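Local coordinates for transcription regulator (Lactobacillus plantarum WCFS1, PDB 3CLK), which probably regulates transcription by binding DNA as a dimer, with a periplasmic-binding-protein-like region that may sense a small ligand, at residues B[139-142]-B[143-147]; B[159-162]-B[163-166]; B[165-169]-B[170-174]; B[196-199]-B[200-204]; B[223-226]-B[227-230]. All coordinates share one frame; numbering follows the deposited sequence.

How the contacts relate
All five contacts are local ones around the mixed sheet of one half of the chain, and they follow each other in numerical order along the sequence. Contact 1, on helix 138-153, leads into contact 2 at strand 163-164; their centres are about 12 Å apart, and Leu144 touches Ile163. Contact 3 shares Pro165 and Gly166 with contact 2 and starts helix 170-180. Contact 4, on helix 194-206, has its centre about 9 Å from that of contact 3 and about 12 Å from that of contact 5, the 223-230 loop on which it packs. Contacts 2 and 5 are the most widely separated, their centres about 25 Å apart. Contacts 3, 4 and 5 all meet the second subunit, placing them at the dimer interface.

Contact 1 of 5, residues B[139-142]-B[143-147]; sequences TGRK and RLAGY
Thr139 and Arg143, one turn apart on helix 138-153, extend together from one flank of the helix, which is the crossover of the beta-alpha-beta unit 128-131, 138-153, 163-164. The Thr139 methyl rests over one face of the guanidinium, displaced toward its rim, with CG2 3.7 Å from Arg143 NE. The torsions explain the match: CG2 stands anti to the Thr139 backbone N, while the Arg143 chain runs extended from CG to NE (chi2 -175°), carrying the flat group out alongside the methyl. The charged end reaches beyond this helix, where Arg143 NE forms a salt bridge with Asp109 at the start of helix 109-121.

Arg141 and Leu144 meet differently, their side chains crossing at a slant. Bends at chi2 and chi3 fold the arginine back toward the following turn, and NH2 comes within 3.4 Å of Leu144 CD2 and 3.6 Å of Leu144 CB. Beneath both pairs run regular i to i+4 bonds, the straightest being Arg143 N to Thr139 O, 3.1 Å long with an N-H...O angle of 170°; the same carbonyl oxygen, Thr139 O, lies 3.4 Å from Arg143 CG.

Contact 2 of 5, residues B[159-162]-B[163-166]; sequences NQEW and IKPG
The flat amide of Gln160 meets the end of Ile163 at nearly equal range over all three of its heavy atoms: Ile163 CD1 is 3.7 Å from Gln160 OE1, 3.8 Å from Gln160 NE2 and 3.9 Å from Gln160 CD. The methyl therefore touches the amide group as a whole and not a single polar atom. The other flat group, the Trp162 indole, carries Asn159 CB on one face, 3.5 Å above the ring plane and offset toward the rim. Around it also lie Ile156, Asp185 and Leu186 from loops, and Tyr147 of helix 138-153.

The Gln160 side chain reaches Ile163 because it bends at chi2 (-58°), which brings its end back toward the strand although its CB departs from it. The backbone here forms a 3-10 turn, 160-162, that leads into strand 163-164 at the margin of the mixed sheet. An Asx turn introduces it, Asn159 OD1 accepting from Glu161 N in the carbonyl plane at 2.8 Å. Ile163 N then bonds to Gln160 O at 3.1 Å, from well above the carbonyl plane.

Ile163 also packs on Leu144 and Lys148 of helix 138-153. With an alanine here CG1, CG2 and CD1 are gone, which is likely to open a gap against Leu144 and leave the Gln160 amide without its apolar neighbour. Lys164, which packs along helix 170-180, bends at chi2, bringing CE to 3.4 Å from Glu161 O, while Lys164 NZ and Glu161 OE1 stay 4.4 Å apart, beyond salt-bridge range.

Contact 3 of 5, residues B[165-169]-B[170-174]; sequences PGDYS and YTSGE
An N-cap starts helix 170-180: Ser169, just ahead of the first turn, accepts from Ser172 N through its OG at 3.3 Å, with a fairly straight N-H...O angle of 159°. Both serine hydroxyls sit between backbone N and carbonyl carbon (chi1 68° in Ser169, 57° in Ser172), which folds each of them back over its own main chain. From there Ser172 OG donates to Ser169 O at 2.6 Å, with the donor tilted from the carbonyl plane. Ser169 O takes a further bond from Thr196 OG1 of helix 194-206, and a weak one from Gly173 N, so one carbonyl joins the start of this helix to its neighbour.

A second turn lies upstream. Asp167 OD1 accepts from Ser169 N at 3.1 Å on its anti side, an Asx turn, and Asp167 thereby bonds the capping residue through its backbone N-H. The Ser169 hydroxyl also lies very close to Asp167 OD1, at a distance short enough to be doubtful; if it is real, OG donates to Asp167 and accepts from Ser172 N. Such a carboxylate at a helix start is likely to be stabilised by the helix dipole.

Gly166 CA passes 3.8 Å from Ser172 CB, and a CB on that glycine would run into it. A water extends the link by donating to Pro165 O, 2.6 Å away, and to Ser172 O, 2.9 Å away. Taken together, this is a serine-capped strand-to-helix connection of an alpha/beta fold, with an Asx turn leading into the N-cap.

Contact 4 of 5, residues B[196-199]-B[200-204]; sequences TAIG and ILNQA
Ile198 and Asn202 are neighbours across one turn of helix 194-206, their branches heading in a common direction, with Ile198 CG2 3.8 Å from Asn202 ND2. With CG anti to the carbonyl carbon (chi1 -72°) the asparagine amide lies back over the preceding turn, where Asn202 CG is 3.5 Å from Ile198 O. Two residues back, Thr196 and Ile200 make a looser apolar pair, CG2 of the threonine being 4.1 Å from CD1 of the isoleucine; Ile200 CG1 packs closer, 3.3 Å from Thr196 O. The helix's own i to i+4 bonds complete this first layer, among them Leu201 N to Ala197 O at 2.8 Å and Asn202 N to Ile198 O at 2.9 Å, the latter with an N-H...O angle of 163°.

Farther out, Ile200 faces the sheet, touching Ile189, Ala191 and Ile217, whereas Asn202 is positioned by other partners: its ND2 bonds to Tyr170 OH in the same chain and to Ile228 O of the second subunit. A leucine in its place would have no side-chain N-H to offer, and would probably leave both of those oxygens without this donor at a buried part of the interface. Ile198 also packs on Ile228 of the second subunit. With one side on strands 188-191 and 216-219 and another on the partner chain, this is the helix of a beta-alpha-beta crossover doubling as a dimerisation surface.

Contact 5 of 5, residues B[223-226]-B[227-230]; sequences TEMC and KITR
Lys227 N donates to Glu224 O at 2.8 Å, the one hydrogen bond that joins the two segments, with an N-H...O angle of 154°. The donor comes from well above the carbonyl plane, 47° out of it, as suits a tight i to i+3 closure. Another such bond overlaps it, from Cys226 N to Thr223 O, and Thr223 OG1 accepts from Met225 N at 3.3 Å, an ST turn that starts the helical winding of 224-226.

The closest side-chain pair is apolar. Met225, here a selenomethionine, reaches out next to Ile228 on the same side of the turn, its SE 3.5 Å from Ile228 CD1. Ile228 CG1 takes the position between backbone N and carbonyl carbon (chi1 69°), which sets it against the turn, only 3.2 Å from Met225 O, while Ile228 CG2 is 3.6 Å from Glu224 O. Two carbonyls of the turn are thus lined by the branches of one isoleucine.

Farther along, Arg230 bends back on the residue before it, NE donating to Thr229 O at 2.7 Å in the guanidinium plane; the edge of that group faces Lys227 C. Across the dimer, Met225 packs on Met225 of the second subunit, and Ile228 on Tyr170 of that chain. The chemistry implies a mixed interface: the turn ties up Glu224 O and Thr223 O itself, the Met225 and Ile228 side chains form an apolar patch against the partner, and Ile228 O takes an N-H from Asn202 of the second subunit.

Contact 1 of 5, residues B[139-142]-B[143-147]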
loop_
_atom_site.group_PDB
_atom_site.type_symbol
_atom_site.label_atom_id
_atom_site.label_comp_id
_atom_site.label_asym_id
_atom_site.label_seq_id
_atom_site.Cartn_x
_atom_site.Cartn_y
_atom_site.Cartn_z
ATOM N N THR B 139 5.159 -10.218 18.411
ATOM C CA THR B 139 5.944 -9.877 17.228
ATOM C C THR B 139 7.180 -9.051 17.581
ATOM O O THR B 139 8.314 -9.467 17.337
ATOM C CB THR B 139 5.103 -9.071 16.225
ATOM O OG1 THR B 139 3.968 -9.844 15.814
ATOM C CG2 THR B 139 5.937 -8.719 15.001
ATOM N N GLY B 140 6.944 -7.875 18.152
ATOM C CA GLY B 140 8.031 -6.993 18.525
ATOM C C GLY B 140 8.984 -7.581 19.541
ATOM O O GLY B 140 10.195 -7.405 19.435
ATOM N N ARG B 141 8.442 -8.271 20.538
ATOM C CA ARG B 141 9.273 -8.894 21.563
ATOM C C ARG B 141 10.291 -9.840 20.945
ATOM O O ARG B 141 11.470 -9.803 21.294
ATOM C CB ARG B 141 8.397 -9.678 22.547
ATOM C CG ARG B 141 9.158 -10.509 23.581
ATOM C CD ARG B 141 9.963 -9.635 24.529
ATOM N NE ARG B 141 11.329 -9.397 24.063
ATOM C CZ ARG B 141 11.995 -8.261 24.253
ATOM N NH1 ARG B 141 11.417 -7.248 24.895
ATOM N NH2 ARG B 141 13.238 -8.140 23.815
ATOM N N LYS B 142 9.830 -10.681 20.023
ATOM C CA LYS B 142 10.697 -11.657 19.376
ATOM C C LYS B 142 11.767 -11.024 18.491
ATOM O O LYS B 142 12.934 -11.397 18.561
ATOM C CB LYS B 142 9.855 -12.642 18.561
ATOM C CG LYS B 142 8.782 -13.339 19.385
ATOM C CD LYS B 142 9.369 -14.020 20.613
ATOM C CE LYS B 142 9.902 -15.402 20.294
ATOM N NZ LYS B 142 8.799 -16.366 20.010
ATOM N N ARG B 143 11.371 -10.067 17.663
ATOM C CA ARG B 143 12.326 -9.404 16.785
ATOM C C ARG B 143 13.419 -8.731 17.606
ATOM O O ARG B 143 14.596 -8.821 17.269
ATOM C CB ARG B 143 11.613 -8.372 15.900
ATOM C CG ARG B 143 10.644 -9.009 14.923
ATOM C CD ARG B 143 10.016 -7.997 13.967
ATOM N NE ARG B 143 9.072 -8.674 13.083
ATOM C CZ ARG B 143 8.420 -8.094 12.080
ATOM N NH1 ARG B 143 8.610 -6.809 11.816
ATOM N NH2 ARG B 143 7.567 -8.805 11.353
ATOM N N LEU B 144 13.034 -8.085 18.701
ATOM C CA LEU B 144 14.009 -7.415 19.547
ATOM C C LEU B 144 14.924 -8.434 20.220
ATOM O O LEU B 144 16.117 -8.189 20.370
ATOM C CB LEU B 144 13.315 -6.559 20.613
ATOM C CG LEU B 144 14.247 -5.612 21.385
ATOM C CD1 LEU B 144 14.722 -4.495 20.453
ATOM C CD2 LEU B 144 13.526 -5.020 22.588
ATOM N N ALA B 145 14.369 -9.575 20.627
ATOM C CA ALA B 145 15.182 -10.608 21.265
ATOM C C ALA B 145 16.238 -11.099 20.275
ATOM O O ALA B 145 17.374 -11.369 20.658
ATOM C CB ALA B 145 14.303 -11.780 21.730
ATOM N N GLY B 146 15.849 -11.213 19.006
ATOM C CA GLY B 146 16.767 -11.652 17.966
ATOM C C GLY B 146 17.896 -10.651 17.794
ATOM O O GLY B 146 19.049 -11.028 17.576
ATOM N N TYR B 147 17.553 -9.370 17.900
ATOM C CA TYR B 147 18.511 -8.270 17.788
ATOM C C TYR B 147 19.521 -8.341 18.929
ATOM O O TYR B 147 20.733 -8.213 18.709
ATOM C CB TYR B 147 17.761 -6.930 17.834
ATOM C CG TYR B 147 18.579 -5.709 18.222
ATOM C CD1 TYR B 147 19.395 -5.052 17.297
ATOM C CD2 TYR B 147 18.492 -5.180 19.512
ATOM C CE1 TYR B 147 20.099 -3.882 17.656
ATOM C CE2 TYR B 147 19.181 -4.036 19.876
ATOM C CZ TYR B 147 19.979 -3.384 18.949
ATOM O OH TYR B 147 20.627 -2.231 19.335
#

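Contact 2 of 5, residues B[159-162]-B[163-166]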
loop_
_atom_site.group_PDB
_atom_site.type_symbol
_atom_site.label_atom_id
_atom_site.label_comp_id
_atom_site.label_asym_id
_atom_site.label_seq_id
_atom_site.Cartn_x
_atom_site.Cartn_y
_atom_site.Cartn_z
ATOM N N ASN B 159 22.695 -1.724 24.498
ATOM C CA ASN B 159 22.555 -0.322 24.881
ATOM C C ASN B 159 21.099 0.112 24.670
ATOM O O ASN B 159 20.656 0.272 23.535
ATOM C CB ASN B 159 23.479 0.530 24.007
ATOM C CG ASN B 159 23.551 1.976 24.452
ATOM O OD1 ASN B 159 22.541 2.580 24.801
ATOM N ND2 ASN B 159 24.752 2.545 24.424
ATOM N N GLN B 160 20.362 0.310 25.760
ATOM C CA GLN B 160 18.963 0.704 25.660
ATOM C C GLN B 160 18.767 1.985 24.864
ATOM O O GLN B 160 17.706 2.202 24.299
ATOM C CB GLN B 160 18.345 0.870 27.054
ATOM C CG GLN B 160 18.089 -0.436 27.796
ATOM C CD GLN B 160 17.173 -1.371 27.031
ATOM O OE1 GLN B 160 16.134 -0.953 26.515
ATOM N NE2 GLN B 160 17.546 -2.644 26.963
ATOM N N GLU B 161 19.786 2.834 24.819
ATOM C CA GLU B 161 19.692 4.081 24.073
ATOM C C GLU B 161 19.662 3.843 22.565
ATOM O O GLU B 161 19.294 4.734 21.798
ATOM C CB GLU B 161 20.862 5.003 24.428
ATOM C CG GLU B 161 20.930 5.330 25.905
ATOM C CD GLU B 161 19.557 5.620 26.479
ATOM O OE1 GLU B 161 18.939 6.626 26.069
ATOM O OE2 GLU B 161 19.094 4.830 27.331
ATOM N N TRP B 162 20.051 2.640 22.151
ATOM C CA TRP B 162 20.075 2.271 20.737
ATOM C C TRP B 162 18.737 1.677 20.302
ATOM O O TRP B 162 18.545 1.314 19.134
ATOM C CB TRP B 162 21.187 1.250 20.482
ATOM C CG TRP B 162 22.588 1.781 20.661
ATOM C CD1 TRP B 162 22.957 3.072 20.927
ATOM C CD2 TRP B 162 23.805 1.038 20.532
ATOM N NE1 TRP B 162 24.328 3.177 20.966
ATOM C CE2 TRP B 162 24.876 1.942 20.727
ATOM C CE3 TRP B 162 24.098 -0.306 20.268
ATOM C CZ2 TRP B 162 26.216 1.550 20.664
ATOM C CZ3 TRP B 162 25.438 -0.702 20.205
ATOM C CH2 TRP B 162 26.477 0.227 20.403
ATOM N N ILE B 163 17.815 1.589 21.254
ATOM C CA ILE B 163 16.498 1.036 21.005
ATOM C C ILE B 163 15.460 2.145 21.112
ATOM O O ILE B 163 15.270 2.735 22.186
ATOM C CB ILE B 163 16.186 -0.082 22.031
ATOM C CG1 ILE B 163 17.352 -1.077 22.067
ATOM C CG2 ILE B 163 14.905 -0.799 21.662
ATOM C CD1 ILE B 163 17.254 -2.121 23.189
ATOM N N LYS B 164 14.815 2.449 19.987
ATOM C CA LYS B 164 13.796 3.486 19.935
ATOM C C LYS B 164 12.496 2.859 19.469
ATOM O O LYS B 164 12.319 2.570 18.283
ATOM C CB LYS B 164 14.209 4.599 18.974
ATOM C CG LYS B 164 15.487 5.318 19.376
ATOM C CD LYS B 164 15.350 6.001 20.735
ATOM C CE LYS B 164 16.629 6.738 21.102
ATOM N NZ LYS B 164 16.543 7.388 22.436
ATOM N N PRO B 165 11.578 2.604 20.413
ATOM C CA PRO B 165 10.280 2.001 20.118
ATOM C C PRO B 165 9.418 2.878 19.219
ATOM O O PRO B 165 9.627 4.087 19.109
ATOM C CB PRO B 165 9.662 1.818 21.505
ATOM C CG PRO B 165 10.854 1.579 22.366
ATOM C CD PRO B 165 11.813 2.638 21.867
ATOM N N GLY B 166 8.437 2.250 18.597
ATOM C CA GLY B 166 7.545 2.962 17.712
ATOM C C GLY B 166 6.396 2.045 17.391
ATOM O O GLY B 166 6.157 1.062 18.099
#

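Contact 3 of 5, residues B[165-169]-B[170-174]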
loop_
_atom_site.group_PDB
_atom_site.type_symbol
_atom_site.label_atom_id
_atom_site.label_comp_id
_atom_site.label_asym_id
_atom_site.label_seq_id
_atom_site.Cartn_x
_atom_site.Cartn_y
_atom_site.Cartn_z
ATOM N N PRO B 165 11.578 2.604 20.413
ATOM C CA PRO B 165 10.280 2.001 20.118
ATOM C C PRO B 165 9.418 2.878 19.219
ATOM O O PRO B 165 9.627 4.087 19.109
ATOM C CB PRO B 165 9.662 1.818 21.505
ATOM C CG PRO B 165 10.854 1.579 22.366
ATOM C CD PRO B 165 11.813 2.638 21.867
ATOM N N GLY B 166 8.437 2.250 18.597
ATOM C CA GLY B 166 7.545 2.962 17.712
ATOM C C GLY B 166 6.396 2.045 17.391
ATOM O O GLY B 166 6.157 1.062 18.099
ATOM N N ASP B 167 5.701 2.340 16.306
ATOM C CA ASP B 167 4.549 1.553 15.909
ATOM C C ASP B 167 4.633 1.104 14.462
ATOM O O ASP B 167 3.613 1.036 13.773
ATOM C CB ASP B 167 3.275 2.379 16.106
ATOM C CG ASP B 167 3.339 3.714 15.392
ATOM O OD1 ASP B 167 4.181 3.853 14.484
ATOM O OD2 ASP B 167 2.548 4.619 15.726
ATOM N N TYR B 168 5.845 0.813 13.996
ATOM C CA TYR B 168 6.048 0.353 12.623
ATOM C C TYR B 168 5.643 1.344 11.536
ATOM O O TYR B 168 5.609 0.985 10.365
ATOM C CB TYR B 168 5.280 -0.944 12.369
ATOM C CG TYR B 168 5.636 -2.078 13.293
ATOM C CD1 TYR B 168 4.914 -2.302 14.466
ATOM C CD2 TYR B 168 6.699 -2.930 13.000
ATOM C CE1 TYR B 168 5.244 -3.354 15.325
ATOM C CE2 TYR B 168 7.038 -3.976 13.851
ATOM C CZ TYR B 168 6.307 -4.184 15.012
ATOM O OH TYR B 168 6.651 -5.227 15.850
ATOM N N SER B 169 5.352 2.585 11.904
ATOM C CA SER B 169 4.933 3.561 10.906
ATOM C C SER B 169 6.082 4.413 10.367
ATOM O O SER B 169 7.206 4.353 10.856
ATOM C CB SER B 169 3.874 4.490 11.501
ATOM O OG SER B 169 4.445 5.313 12.506
ATOM N N TYR B 170 5.781 5.201 9.345
ATOM C CA TYR B 170 6.758 6.095 8.748
ATOM C C TYR B 170 7.154 7.149 9.788
ATOM O O TYR B 170 8.334 7.463 9.954
ATOM C CB TYR B 170 6.146 6.778 7.529
ATOM C CG TYR B 170 6.998 7.871 6.938
ATOM C CD1 TYR B 170 8.007 7.577 6.025
ATOM C CD2 TYR B 170 6.768 9.208 7.262
ATOM C CE1 TYR B 170 8.761 8.590 5.436
ATOM C CE2 TYR B 170 7.521 10.228 6.678
ATOM C CZ TYR B 170 8.511 9.908 5.767
ATOM O OH TYR B 170 9.245 10.915 5.180
ATOM N N THR B 171 6.163 7.685 10.496
ATOM C CA THR B 171 6.424 8.699 11.514
ATOM C C THR B 171 7.364 8.211 12.618
ATOM O O THR B 171 8.246 8.943 13.058
ATOM C CB THR B 171 5.111 9.194 12.157
ATOM O OG1 THR B 171 4.314 9.849 11.160
ATOM C CG2 THR B 171 5.405 10.181 13.285
ATOM N N SER B 172 7.181 6.975 13.068
ATOM C CA SER B 172 8.031 6.444 14.117
ATOM C C SER B 172 9.489 6.361 13.638
ATOM O O SER B 172 10.426 6.433 14.436
ATOM C CB SER B 172 7.520 5.077 14.570
ATOM O OG SER B 172 7.448 4.171 13.488
ATOM N N GLY B 173 9.670 6.212 12.329
ATOM C CA GLY B 173 11.009 6.154 11.771
ATOM C C GLY B 173 11.627 7.534 11.874
ATOM O O GLY B 173 12.766 7.691 12.319
ATOM N N GLU B 174 10.875 8.551 11.462
ATOM C CA GLU B 174 11.375 9.916 11.547
ATOM C C GLU B 174 11.659 10.301 12.997
ATOM O O GLU B 174 12.679 10.945 13.290
ATOM C CB GLU B 174 10.355 10.912 11.001
ATOM C CG GLU B 174 10.042 10.822 9.522
ATOM C CD GLU B 174 9.062 11.913 9.126
ATOM O OE1 GLU B 174 8.007 12.014 9.788
ATOM O OE2 GLU B 174 9.341 12.666 8.178
HETATM O O HOH W 1 10.076 5.877 17.249
#

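Contact 4 of 5, residues B[196-199]-B[200-204]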
loop_
_atom_site.group_PDB
_atom_site.type_symbol
_atom_site.label_atom_id
_atom_site.label_comp_id
_atom_site.label_asym_id
_atom_site.label_seq_id
_atom_site.Cartn_x
_atom_site.Cartn_y
_atom_site.Cartn_z
ATOM N N THR B 196 8.898 2.453 8.108
ATOM C CA THR B 196 9.713 2.999 9.190
ATOM C C THR B 196 11.097 3.335 8.621
ATOM O O THR B 196 11.672 4.384 8.918
ATOM C CB THR B 196 9.818 1.988 10.365
ATOM O OG1 THR B 196 8.536 1.880 11.005
ATOM C CG2 THR B 196 10.856 2.457 11.408
ATOM N N ALA B 197 11.616 2.458 7.770
ATOM C CA ALA B 197 12.921 2.682 7.161
ATOM C C ALA B 197 12.929 3.947 6.310
ATOM O O ALA B 197 13.917 4.680 6.276
ATOM C CB ALA B 197 13.301 1.486 6.307
ATOM N N ILE B 198 11.832 4.220 5.620
ATOM C CA ILE B 198 11.804 5.406 4.790
ATOM C C ILE B 198 11.859 6.647 5.680
ATOM O O ILE B 198 12.539 7.612 5.347
ATOM C CB ILE B 198 10.561 5.423 3.872
ATOM C CG1 ILE B 198 10.562 4.180 2.977
ATOM C CG2 ILE B 198 10.594 6.655 2.960
ATOM C CD1 ILE B 198 9.387 4.119 2.030
ATOM N N GLY B 199 11.173 6.607 6.826
ATOM C CA GLY B 199 11.195 7.743 7.740
ATOM C C GLY B 199 12.603 7.973 8.278
ATOM O O GLY B 199 13.080 9.109 8.379
ATOM N N ILE B 200 13.277 6.887 8.632
ATOM C CA ILE B 200 14.644 6.968 9.134
ATOM C C ILE B 200 15.513 7.575 8.041
ATOM O O ILE B 200 16.302 8.491 8.286
ATOM C CB ILE B 200 15.206 5.565 9.459
ATOM C CG1 ILE B 200 14.460 4.968 10.650
ATOM C CG2 ILE B 200 16.717 5.649 9.743
ATOM C CD1 ILE B 200 14.772 3.503 10.895
ATOM N N LEU B 201 15.351 7.048 6.831
ATOM C CA LEU B 201 16.106 7.482 5.662
ATOM C C LEU B 201 15.963 8.967 5.372
ATOM O O LEU B 201 16.958 9.668 5.129
ATOM C CB LEU B 201 15.649 6.689 4.432
ATOM C CG LEU B 201 16.528 6.694 3.171
ATOM C CD1 LEU B 201 15.865 5.857 2.065
ATOM C CD2 LEU B 201 16.730 8.102 2.689
ATOM N N ASN B 202 14.723 9.444 5.363
ATOM C CA ASN B 202 14.473 10.844 5.083
ATOM C C ASN B 202 14.967 11.749 6.210
ATOM O O ASN B 202 15.532 12.806 5.936
ATOM C CB ASN B 202 12.979 11.087 4.825
ATOM C CG ASN B 202 12.513 10.527 3.483
ATOM O OD1 ASN B 202 13.325 10.236 2.599
ATOM N ND2 ASN B 202 11.203 10.391 3.321
ATOM N N GLN B 203 14.762 11.348 7.467
ATOM C CA GLN B 203 15.215 12.177 8.582
ATOM C C GLN B 203 16.732 12.239 8.618
ATOM O O GLN B 203 17.306 13.291 8.893
ATOM C CB GLN B 203 14.699 11.666 9.933
ATOM C CG GLN B 203 15.058 12.612 11.101
ATOM C CD GLN B 203 14.487 14.016 10.914
ATOM O OE1 GLN B 203 15.132 15.020 11.236
ATOM N NE2 GLN B 203 13.273 14.088 10.397
ATOM N N ALA B 204 17.383 11.110 8.354
ATOM C CA ALA B 204 18.846 11.082 8.333
ATOM C C ALA B 204 19.297 12.086 7.280
ATOM O O ALA B 204 20.203 12.889 7.506
ATOM C CB ALA B 204 19.344 9.691 7.960
#

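Contact 5 of 5, residues B[223-226]-B[227-230]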
loop_
_atom_site.group_PDB
_atom_site.type_symbol
_atom_site.label_atom_id
_atom_site.label_comp_id
_atom_site.label_asym_id
_atom_site.label_seq_id
_atom_site.Cartn_x
_atom_site.Cartn_y
_atom_site.Cartn_z
ATOM N N THR B 223 8.923 -5.126 0.988
ATOM C CA THR B 223 7.837 -4.965 0.024
ATOM C C THR B 223 8.323 -3.976 -1.038
ATOM O O THR B 223 9.446 -3.479 -0.949
ATOM C CB THR B 223 6.582 -4.376 0.687
ATOM O OG1 THR B 223 6.801 -2.992 0.966
ATOM C CG2 THR B 223 6.288 -5.091 1.991
ATOM N N GLU B 224 7.472 -3.677 -2.021
ATOM C CA GLU B 224 7.823 -2.750 -3.096
ATOM C C GLU B 224 8.375 -1.423 -2.572
ATOM O O GLU B 224 9.193 -0.784 -3.230
ATOM C CB GLU B 224 6.606 -2.488 -4.002
ATOM C CG GLU B 224 6.869 -1.454 -5.106
ATOM C CD GLU B 224 5.820 -1.471 -6.217
ATOM O OE1 GLU B 224 4.615 -1.322 -5.915
ATOM O OE2 GLU B 224 6.208 -1.627 -7.395
HETATM N N MSE B 225 7.933 -1.016 -1.389
HETATM C CA MSE B 225 8.409 0.229 -0.795
HETATM C C MSE B 225 9.940 0.317 -0.724
HETATM O O MSE B 225 10.488 1.420 -0.680
HETATM C CB MSE B 225 7.819 0.409 0.607
HETATM C CG MSE B 225 6.313 0.595 0.628
HETATM SE SE MSE B 225 5.708 2.166 -0.334
HETATM C CE MSE B 225 4.280 2.688 0.845
ATOM N N CYS B 226 10.626 -0.825 -0.716
ATOM C CA CYS B 226 12.092 -0.828 -0.654
ATOM C C CYS B 226 12.760 -0.435 -1.969
ATOM O O CYS B 226 13.918 -0.020 -1.980
ATOM C CB CYS B 226 12.623 -2.205 -0.242
ATOM S SG CYS B 226 12.299 -2.648 1.477
ATOM N N LYS B 227 12.030 -0.572 -3.072
ATOM C CA LYS B 227 12.562 -0.249 -4.392
ATOM C C LYS B 227 12.191 1.140 -4.899
ATOM O O LYS B 227 12.530 1.494 -6.028
ATOM C CB LYS B 227 12.101 -1.306 -5.407
ATOM C CG LYS B 227 12.926 -2.589 -5.382
ATOM C CD LYS B 227 14.197 -2.444 -6.227
ATOM C CE LYS B 227 15.251 -3.501 -5.889
ATOM N NZ LYS B 227 14.741 -4.903 -5.937
ATOM N N ILE B 228 11.520 1.937 -4.073
ATOM C CA ILE B 228 11.117 3.276 -4.496
ATOM C C ILE B 228 11.876 4.416 -3.823
ATOM O O ILE B 228 11.724 5.574 -4.208
ATOM C CB ILE B 228 9.609 3.515 -4.264
ATOM C CG1 ILE B 228 9.318 3.581 -2.765
ATOM C CG2 ILE B 228 8.804 2.406 -4.931
ATOM C CD1 ILE B 228 7.896 3.990 -2.433
ATOM N N THR B 229 12.677 4.104 -2.810
ATOM C CA THR B 229 13.445 5.148 -2.141
ATOM C C THR B 229 14.840 5.214 -2.743
ATOM O O THR B 229 15.282 4.281 -3.406
ATOM C CB THR B 229 13.584 4.877 -0.632
ATOM O OG1 THR B 229 14.225 3.609 -0.430
ATOM C CG2 THR B 229 12.220 4.860 0.028
ATOM N N ARG B 230 15.524 6.327 -2.520
ATOM C CA ARG B 230 16.884 6.508 -3.013
ATOM C C ARG B 230 17.770 6.832 -1.814
ATOM O O ARG B 230 17.644 7.899 -1.217
ATOM C CB ARG B 230 16.953 7.661 -4.017
ATOM C CG ARG B 230 16.207 7.417 -5.319
ATOM C CD ARG B 230 16.747 6.215 -6.091
ATOM N NE ARG B 230 15.907 5.038 -5.894
ATOM C CZ ARG B 230 15.600 4.166 -6.849
ATOM N NH1 ARG B 230 16.066 4.327 -8.079
ATOM N NH2 ARG B 230 14.803 3.145 -6.579
#